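Arylesterase (Agrobacterium tumefaciens, PDB 3DCI) probably hydrolyses ester bonds, as a member of the GDSL-like (SGNH) hydrolase family, and binds zinc. Local coordinates at residues G42-H45 / H49-P52; V54-L59 / A63-E68; A91-L96 / E137-K142. One frame throughout, in Å; residues are numbered along the deposited sequence.

Interaction 1 of 3, residues G42-H45 / H49-P52; sequences GLRH and HRWP
Arg44 and Arg50 lay their guanidinium groups flat on one another in an arginine-arginine stack, set in the loop that leads into helix 51-59 of this SGNH-hydrolase fold. The two planes are 3° from parallel and their centres lie 3.6 Å apart. NH1 of Arg50 sits over the middle of the Arg44 group, while NE of Arg44 sits over the middle of the Arg50 group. The side chains themselves cross at about a right angle, so the groups are superposed without their chains running alongside each other. Both chains are extended from CG to NE. In Arg44 CG stands trans to the backbone N (chi1 -152°), whereas in Arg50 it takes the place beside that nitrogen, and the two long chains converge on the same spot.

Two like charges at this range should repel, and the cost is probably offset by polar partners around the rims. Arg44 NE gives its hydrogen to the carbonyl of Trp35. Arg50 turns its NE and NH2 edge to a single acceptor, the carbonyl oxygen of His45, which lies close to the guanidinium plane; this side-on grip fixes the rotation of the group and so the plane on which Arg44 rests. Arginine suits both places because its flat group can stack through a face and donate through an edge at once.

The histidine side chains meet only loosely: CB of His45 lies 4.5 Å from CB of His49, after which the His49 ring leads away. His45 NE2 donates to the carbonyl of Leu210, tying this loop to the chain just before helix 212-229. Of the two bonds to His45 O, that from Arg50 NE is 3.0 Å long and the straighter, at 157°, and that from Arg50 NH2 is 3.2 Å.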
# COMPACT_ATOMS: atom_id res chain seq x y z
N GLY A 42 -15.58 -20.46 -17.09
CA GLY A 42 -15.17 -19.29 -16.31
C GLY A 42 -15.92 -18.01 -16.70
O GLY A 42 -15.73 -16.97 -16.09
N LEU A 43 -16.79 -18.12 -17.71
CA LEU A 43 -17.62 -16.99 -18.13
C LEU A 43 -18.84 -16.83 -17.23
O LEU A 43 -19.23 -17.76 -16.53
CB LEU A 43 -18.05 -17.17 -19.59
CG LEU A 43 -16.93 -17.22 -20.62
CD1 LEU A 43 -17.49 -17.14 -22.03
CD2 LEU A 43 -15.97 -16.10 -20.38
N ARG A 44 -19.45 -15.65 -17.26
CA ARG A 44 -20.54 -15.34 -16.33
C ARG A 44 -21.86 -16.08 -16.65
O ARG A 44 -22.26 -16.18 -17.81
CB ARG A 44 -20.78 -13.83 -16.30
CG ARG A 44 -21.32 -13.35 -15.01
CD ARG A 44 -21.43 -11.86 -14.98
NE ARG A 44 -21.83 -11.42 -13.65
CZ ARG A 44 -22.09 -10.17 -13.31
NH1 ARG A 44 -22.00 -9.20 -14.19
NH2 ARG A 44 -22.47 -9.91 -12.06
N HIS A 45 -22.52 -16.60 -15.61
CA HIS A 45 -23.87 -17.16 -15.78
C HIS A 45 -24.81 -16.08 -16.25
O HIS A 45 -24.64 -14.93 -15.85
CB HIS A 45 -24.46 -17.68 -14.47
CG HIS A 45 -23.77 -18.88 -13.93
ND1 HIS A 45 -23.51 -20.01 -14.69
CD2 HIS A 45 -23.32 -19.16 -12.68
CE1 HIS A 45 -22.91 -20.91 -13.94
NE2 HIS A 45 -22.78 -20.42 -12.71
N HIS A 49 -29.86 -16.38 -13.58
CA HIS A 49 -29.38 -17.44 -12.70
C HIS A 49 -28.43 -16.98 -11.61
O HIS A 49 -28.06 -17.80 -10.78
CB HIS A 49 -28.74 -18.56 -13.54
CG HIS A 49 -29.72 -19.32 -14.38
ND1 HIS A 49 -29.53 -19.55 -15.72
CD2 HIS A 49 -30.92 -19.86 -14.06
CE1 HIS A 49 -30.57 -20.22 -16.20
NE2 HIS A 49 -31.43 -20.41 -15.21
N ARG A 50 -28.04 -15.70 -11.58
CA ARG A 50 -27.10 -15.21 -10.57
C ARG A 50 -27.81 -15.01 -9.24
O ARG A 50 -28.93 -14.50 -9.21
CB ARG A 50 -26.51 -13.87 -10.99
CG ARG A 50 -25.65 -13.93 -12.22
CD ARG A 50 -25.31 -12.51 -12.68
NE ARG A 50 -24.98 -12.57 -14.08
CZ ARG A 50 -24.99 -11.53 -14.90
NH1 ARG A 50 -25.30 -10.31 -14.45
NH2 ARG A 50 -24.67 -11.74 -16.15
N TRP A 51 -27.18 -15.37 -8.13
CA TRP A 51 -27.95 -15.42 -6.90
C TRP A 51 -28.48 -14.04 -6.46
O TRP A 51 -29.61 -13.96 -6.00
CB TRP A 51 -27.25 -16.23 -5.79
CG TRP A 51 -26.14 -15.60 -5.02
CD1 TRP A 51 -24.81 -15.90 -5.11
CD2 TRP A 51 -26.26 -14.60 -4.00
NE1 TRP A 51 -24.09 -15.14 -4.22
CE2 TRP A 51 -24.95 -14.33 -3.53
CE3 TRP A 51 -27.34 -13.89 -3.44
CZ2 TRP A 51 -24.70 -13.40 -2.54
CZ3 TRP A 51 -27.08 -12.97 -2.45
CH2 TRP A 51 -25.77 -12.73 -2.02
N PRO A 52 -27.67 -12.96 -6.58
CA PRO A 52 -28.23 -11.65 -6.22
C PRO A 52 -29.45 -11.21 -7.04
O PRO A 52 -30.40 -10.71 -6.45
CB PRO A 52 -27.04 -10.68 -6.38
CG PRO A 52 -25.83 -11.54 -6.29
CD PRO A 52 -26.24 -12.85 -6.92

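Interaction 2 of 3, residues V54-L59 / A63-E68; sequences VLEAEL and AKVHPE
Glu56 reaches from helix 51-59 to the backbone of strand 63-69, the edge strand of the parallel sheet within this chain, in an alpha-beta unit of the three-layer SGNH-hydrolase fold. Helix and strand segments run antiparallel at 178°, their axes 7.7 Å apart, as expected of a helix that turns back directly into the next strand.

The direct polar link is a hydrogen bond from Val65 N to Glu56 OE2, 2.8 Å long and nearly straight at 166°. It uses the anti lone pair, on the side away from OE1. A chi1 of -176° swings the Glu56 chain away from the helix backbone N, and its extended course carries the carboxylate down to the strand. Glutamate fits here because its length spans the gap and its oxygen supplies an acceptor to an edge-strand N-H.

Apolar contacts lie between the layers. Val65 points at the helix and sets CG2 against Glu56 CB at 3.8 Å, with Leu55 CD2 somewhat farther off; the beta-branched side chain puts a methyl directly against the helix. Nearer the turn, Leu59 rests CD1 on the methyl of Ala63, where alanine's small side chain lets Leu59 come close.

Water completes the seam. One molecule donates to Glu56 O. It lies so close to Ala63 O that this second bond is doubtful. Another water lies 2.7 Å from Glu56 OE2.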
# COMPACT_ATOMS: atom_id res chain seq x y z
N VAL A 54 -31.54 -13.27 -8.70
CA VAL A 54 -32.59 -14.22 -8.30
C VAL A 54 -33.22 -13.79 -6.97
O VAL A 54 -34.42 -13.67 -6.87
CB VAL A 54 -32.06 -15.67 -8.18
CG1 VAL A 54 -33.11 -16.62 -7.58
CG2 VAL A 54 -31.61 -16.19 -9.54
N LEU A 55 -32.39 -13.52 -5.97
CA LEU A 55 -32.88 -13.05 -4.67
C LEU A 55 -33.78 -11.81 -4.83
O LEU A 55 -34.87 -11.75 -4.25
CB LEU A 55 -31.70 -12.75 -3.71
CG LEU A 55 -32.08 -12.18 -2.35
CD1 LEU A 55 -32.95 -13.19 -1.57
CD2 LEU A 55 -30.83 -11.77 -1.56
N GLU A 56 -33.34 -10.84 -5.62
CA GLU A 56 -34.13 -9.63 -5.87
C GLU A 56 -35.47 -9.94 -6.52
O GLU A 56 -36.50 -9.42 -6.11
CB GLU A 56 -33.36 -8.64 -6.74
CG GLU A 56 -34.08 -7.29 -6.96
CD GLU A 56 -33.25 -6.33 -7.79
OE1 GLU A 56 -33.43 -6.33 -9.02
OE2 GLU A 56 -32.39 -5.61 -7.23
N ALA A 57 -35.45 -10.75 -7.57
CA ALA A 57 -36.70 -11.18 -8.23
C ALA A 57 -37.64 -11.91 -7.26
O ALA A 57 -38.84 -11.69 -7.27
CB ALA A 57 -36.38 -12.08 -9.42
N GLU A 58 -37.08 -12.74 -6.39
CA GLU A 58 -37.87 -13.45 -5.38
C GLU A 58 -38.53 -12.52 -4.39
O GLU A 58 -39.65 -12.77 -3.96
CB GLU A 58 -37.01 -14.42 -4.59
CG GLU A 58 -36.35 -15.51 -5.41
CD GLU A 58 -37.31 -16.38 -6.12
OE1 GLU A 58 -38.39 -16.66 -5.54
OE2 GLU A 58 -36.98 -16.78 -7.28
N LEU A 59 -37.83 -11.46 -4.01
CA LEU A 59 -38.37 -10.50 -3.04
C LEU A 59 -39.41 -9.59 -3.67
O LEU A 59 -40.08 -8.82 -2.98
CB LEU A 59 -37.23 -9.69 -2.41
CG LEU A 59 -36.31 -10.55 -1.54
CD1 LEU A 59 -35.04 -9.80 -1.12
CD2 LEU A 59 -37.06 -11.08 -0.33
N ALA A 63 -37.23 -5.39 -2.07
CA ALA A 63 -35.85 -4.97 -1.93
C ALA A 63 -35.14 -4.81 -3.26
O ALA A 63 -35.47 -5.46 -4.25
CB ALA A 63 -35.11 -5.97 -1.08
N LYS A 64 -34.16 -3.91 -3.26
CA LYS A 64 -33.21 -3.75 -4.34
C LYS A 64 -31.91 -4.41 -3.86
O LYS A 64 -31.45 -4.11 -2.73
CB LYS A 64 -32.98 -2.27 -4.60
CG LYS A 64 -32.06 -1.95 -5.72
CD LYS A 64 -32.31 -0.54 -6.29
CE LYS A 64 -31.86 0.62 -5.32
NZ LYS A 64 -31.18 1.76 -6.07
N VAL A 65 -31.36 -5.31 -4.67
CA VAL A 65 -30.09 -6.00 -4.33
C VAL A 65 -28.96 -5.49 -5.23
O VAL A 65 -29.10 -5.45 -6.45
CB VAL A 65 -30.23 -7.52 -4.44
CG1 VAL A 65 -28.90 -8.22 -4.07
CG2 VAL A 65 -31.38 -8.00 -3.52
N HIS A 66 -27.89 -5.01 -4.61
CA HIS A 66 -26.71 -4.53 -5.32
C HIS A 66 -25.65 -5.62 -5.37
O HIS A 66 -25.04 -5.94 -4.35
CB HIS A 66 -26.13 -3.28 -4.65
CG HIS A 66 -27.14 -2.19 -4.44
ND1 HIS A 66 -27.69 -1.49 -5.49
CD2 HIS A 66 -27.71 -1.70 -3.31
CE1 HIS A 66 -28.56 -0.61 -5.02
NE2 HIS A 66 -28.58 -0.71 -3.70
N PRO A 67 -25.43 -6.19 -6.55
CA PRO A 67 -24.44 -7.27 -6.70
C PRO A 67 -22.99 -6.75 -6.67
O PRO A 67 -22.65 -5.82 -7.39
CB PRO A 67 -24.80 -7.89 -8.03
CG PRO A 67 -25.49 -6.84 -8.77
CD PRO A 67 -26.09 -5.88 -7.82
N GLU A 68 -22.16 -7.33 -5.82
CA GLU A 68 -20.74 -6.97 -5.74
C GLU A 68 -19.95 -8.25 -5.55
O GLU A 68 -19.41 -8.52 -4.47
CB GLU A 68 -20.49 -5.96 -4.62
CG GLU A 68 -21.24 -4.62 -4.72
CD GLU A 68 -20.80 -3.70 -5.85
OE1 GLU A 68 -19.80 -3.98 -6.56
OE2 GLU A 68 -21.47 -2.64 -6.03
O HOH W 1 -37.28 -7.02 -4.98
O HOH W 2 -30.23 -4.73 -8.55

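Interaction 3 of 3, residues A91-L96 / E137-K142; sequences ALEVAL and ETFIYK
Phe139 is the first residue to leave helical geometry after helix 122-138, and its CA lies 7.7 Å from that of Glu93, the closest pair of CA atoms between segments 91-96 and 137-142. From here the side chain of Phe139 starts out toward the helix and Leu96 rises to meet it. CB of Leu96 lies over the ring centre, 4.0 Å from the centroid and 11° off the normal, a CH-pi contact over the face. The two side chains slide past each other in opposite directions, which brings CD1 of Leu96 back along the same face to 3.8 Å from Phe139 CD1. A chi1 of -163° sets the ring opposite the backbone N of Phe139 and extends it toward the helix. Its far end meets Glu93: CZ comes within 3.4 Å of the Glu93 carbonyl oxygen, and CE1 lies 4.0 Å from Glu93 CB.

In the alpha/beta sandwich of the SGNH hydrolases, this contact joins helix 88-99, which packs on strand 24-30 through Leu92 and Ala95, to the end of the neighbouring helix 122-138. Leu96 also touches Ile135 of that helix.

Tyr141 meets the tip of Leu96, beside Phe139. The leucine fork straddles the phenol end, with both CD1 and CD2 3.7 Å from Tyr141 OH, and CD2 near the plane of the ring at its edge. The hydroxyl is hydrogen-bonded to the carbonyl of Val136, so a tyrosine can pack its ring among apolar groups and still satisfy its polar end. Leucine suits this place because its CB and CD1 spread over one aromatic while the fork holds the other. Glu93 carries its carboxylate onward to a salt bridge with Arg90, and only the start of its chain lines the phenylalanine: CG is 4.1 Å from Phe139 CE1.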
# COMPACT_ATOMS: atom_id res chain seq x y z
N ALA A 91 -12.59 -3.35 -0.24
CA ALA A 91 -13.70 -3.25 -1.18
C ALA A 91 -15.03 -3.14 -0.47
O ALA A 91 -15.96 -2.53 -1.02
CB ALA A 91 -13.73 -4.46 -2.13
N LEU A 92 -15.17 -3.77 0.70
CA LEU A 92 -16.41 -3.68 1.47
C LEU A 92 -16.64 -2.26 1.91
O LEU A 92 -17.75 -1.75 1.78
CB LEU A 92 -16.42 -4.61 2.68
CG LEU A 92 -17.68 -4.55 3.56
CD1 LEU A 92 -18.93 -4.80 2.72
CD2 LEU A 92 -17.56 -5.51 4.72
N GLU A 93 -15.58 -1.59 2.37
CA GLU A 93 -15.68 -0.19 2.75
C GLU A 93 -16.17 0.68 1.58
O GLU A 93 -17.00 1.55 1.76
CB GLU A 93 -14.33 0.32 3.24
CG GLU A 93 -13.93 -0.25 4.58
CD GLU A 93 -12.50 0.06 4.98
OE1 GLU A 93 -11.69 0.61 4.16
OE2 GLU A 93 -12.18 -0.26 6.15
N VAL A 94 -15.65 0.44 0.38
CA VAL A 94 -16.08 1.19 -0.81
C VAL A 94 -17.55 0.88 -1.16
O VAL A 94 -18.33 1.79 -1.52
CB VAL A 94 -15.19 0.84 -2.01
CG1 VAL A 94 -15.78 1.34 -3.36
CG2 VAL A 94 -13.76 1.35 -1.79
N ALA A 95 -17.91 -0.39 -1.08
CA ALA A 95 -19.27 -0.82 -1.31
C ALA A 95 -20.26 -0.18 -0.35
O ALA A 95 -21.39 0.19 -0.74
CB ALA A 95 -19.38 -2.38 -1.24
N LEU A 96 -19.89 -0.14 0.92
CA LEU A 96 -20.74 0.50 1.94
C LEU A 96 -20.92 1.98 1.63
O LEU A 96 -22.01 2.48 1.67
CB LEU A 96 -20.19 0.30 3.33
CG LEU A 96 -20.17 -1.13 3.89
CD1 LEU A 96 -19.38 -1.14 5.19
CD2 LEU A 96 -21.56 -1.71 4.08
N GLU A 137 -20.56 -3.04 11.19
CA GLU A 137 -21.08 -2.51 12.44
C GLU A 137 -20.65 -1.07 12.72
O GLU A 137 -21.43 -0.24 13.19
CB GLU A 137 -20.68 -3.39 13.65
CG GLU A 137 -21.31 -4.80 13.68
CD GLU A 137 -20.55 -5.80 14.62
OE1 GLU A 137 -19.62 -5.37 15.35
OE2 GLU A 137 -20.89 -7.03 14.62
N THR A 138 -19.39 -0.77 12.44
CA THR A 138 -18.79 0.46 12.93
C THR A 138 -18.53 1.51 11.84
O THR A 138 -18.05 2.60 12.16
CB THR A 138 -17.47 0.13 13.65
OG1 THR A 138 -16.57 -0.43 12.70
CG2 THR A 138 -17.73 -0.88 14.75
N PHE A 139 -18.87 1.23 10.58
CA PHE A 139 -18.64 2.19 9.48
C PHE A 139 -19.27 3.56 9.72
O PHE A 139 -20.28 3.64 10.39
CB PHE A 139 -19.18 1.60 8.19
CG PHE A 139 -18.67 2.25 6.92
CD1 PHE A 139 -17.42 1.93 6.42
CD2 PHE A 139 -19.45 3.14 6.22
CE1 PHE A 139 -16.95 2.48 5.26
CE2 PHE A 139 -19.00 3.71 5.03
CZ PHE A 139 -17.73 3.37 4.54
N ILE A 140 -18.70 4.62 9.19
CA ILE A 140 -19.29 5.98 9.32
C ILE A 140 -20.31 6.13 8.20
O ILE A 140 -19.96 6.48 7.07
CB ILE A 140 -18.24 7.13 9.23
CG1 ILE A 140 -17.12 6.91 10.26
CG2 ILE A 140 -18.92 8.52 9.47
CD1 ILE A 140 -17.59 6.97 11.73
N TYR A 141 -21.56 5.82 8.52
CA TYR A 141 -22.66 5.90 7.57
C TYR A 141 -23.26 7.31 7.52
O TYR A 141 -23.14 8.10 8.48
CB TYR A 141 -23.74 4.87 7.92
CG TYR A 141 -23.30 3.40 7.82
CD1 TYR A 141 -23.10 2.80 6.59
CD2 TYR A 141 -23.14 2.62 8.95
CE1 TYR A 141 -22.73 1.46 6.50
CE2 TYR A 141 -22.74 1.30 8.88
CZ TYR A 141 -22.53 0.73 7.65
OH TYR A 141 -22.13 -0.59 7.57
N LYS A 142 -23.86 7.64 6.38
CA LYS A 142 -24.65 8.86 6.22
C LYS A 142 -26.09 8.41 5.98
O LYS A 142 -26.39 7.82 4.92
CB LYS A 142 -24.16 9.72 5.04
CG LYS A 142 -22.69 10.13 5.09
CD LYS A 142 -22.35 10.89 3.81
CE LYS A 142 -20.93 11.42 3.83
NZ LYS A 142 -20.85 12.67 4.62

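The three contacts follow one another along the chain, each closing before the next opens. Interactions 1 and 2 share helix 51-59, the first at its entry and the second along its body and into edge strand 63-69; their centres are 13 Å apart and they touch, Pro52 packing on Val65 and Pro67. Interaction 3 belongs to helix 88-99, the next element after that strand, and to the end of helix 122-138. Its centre lies 19 Å from that of interaction 2 and 25 Å from that of interaction 1. Helices 51-59 and 88-99 cover opposite sheet faces, Val65 facing the first and His66 the second. All three contacts also lie against a second subunit, bordering an assembly interface.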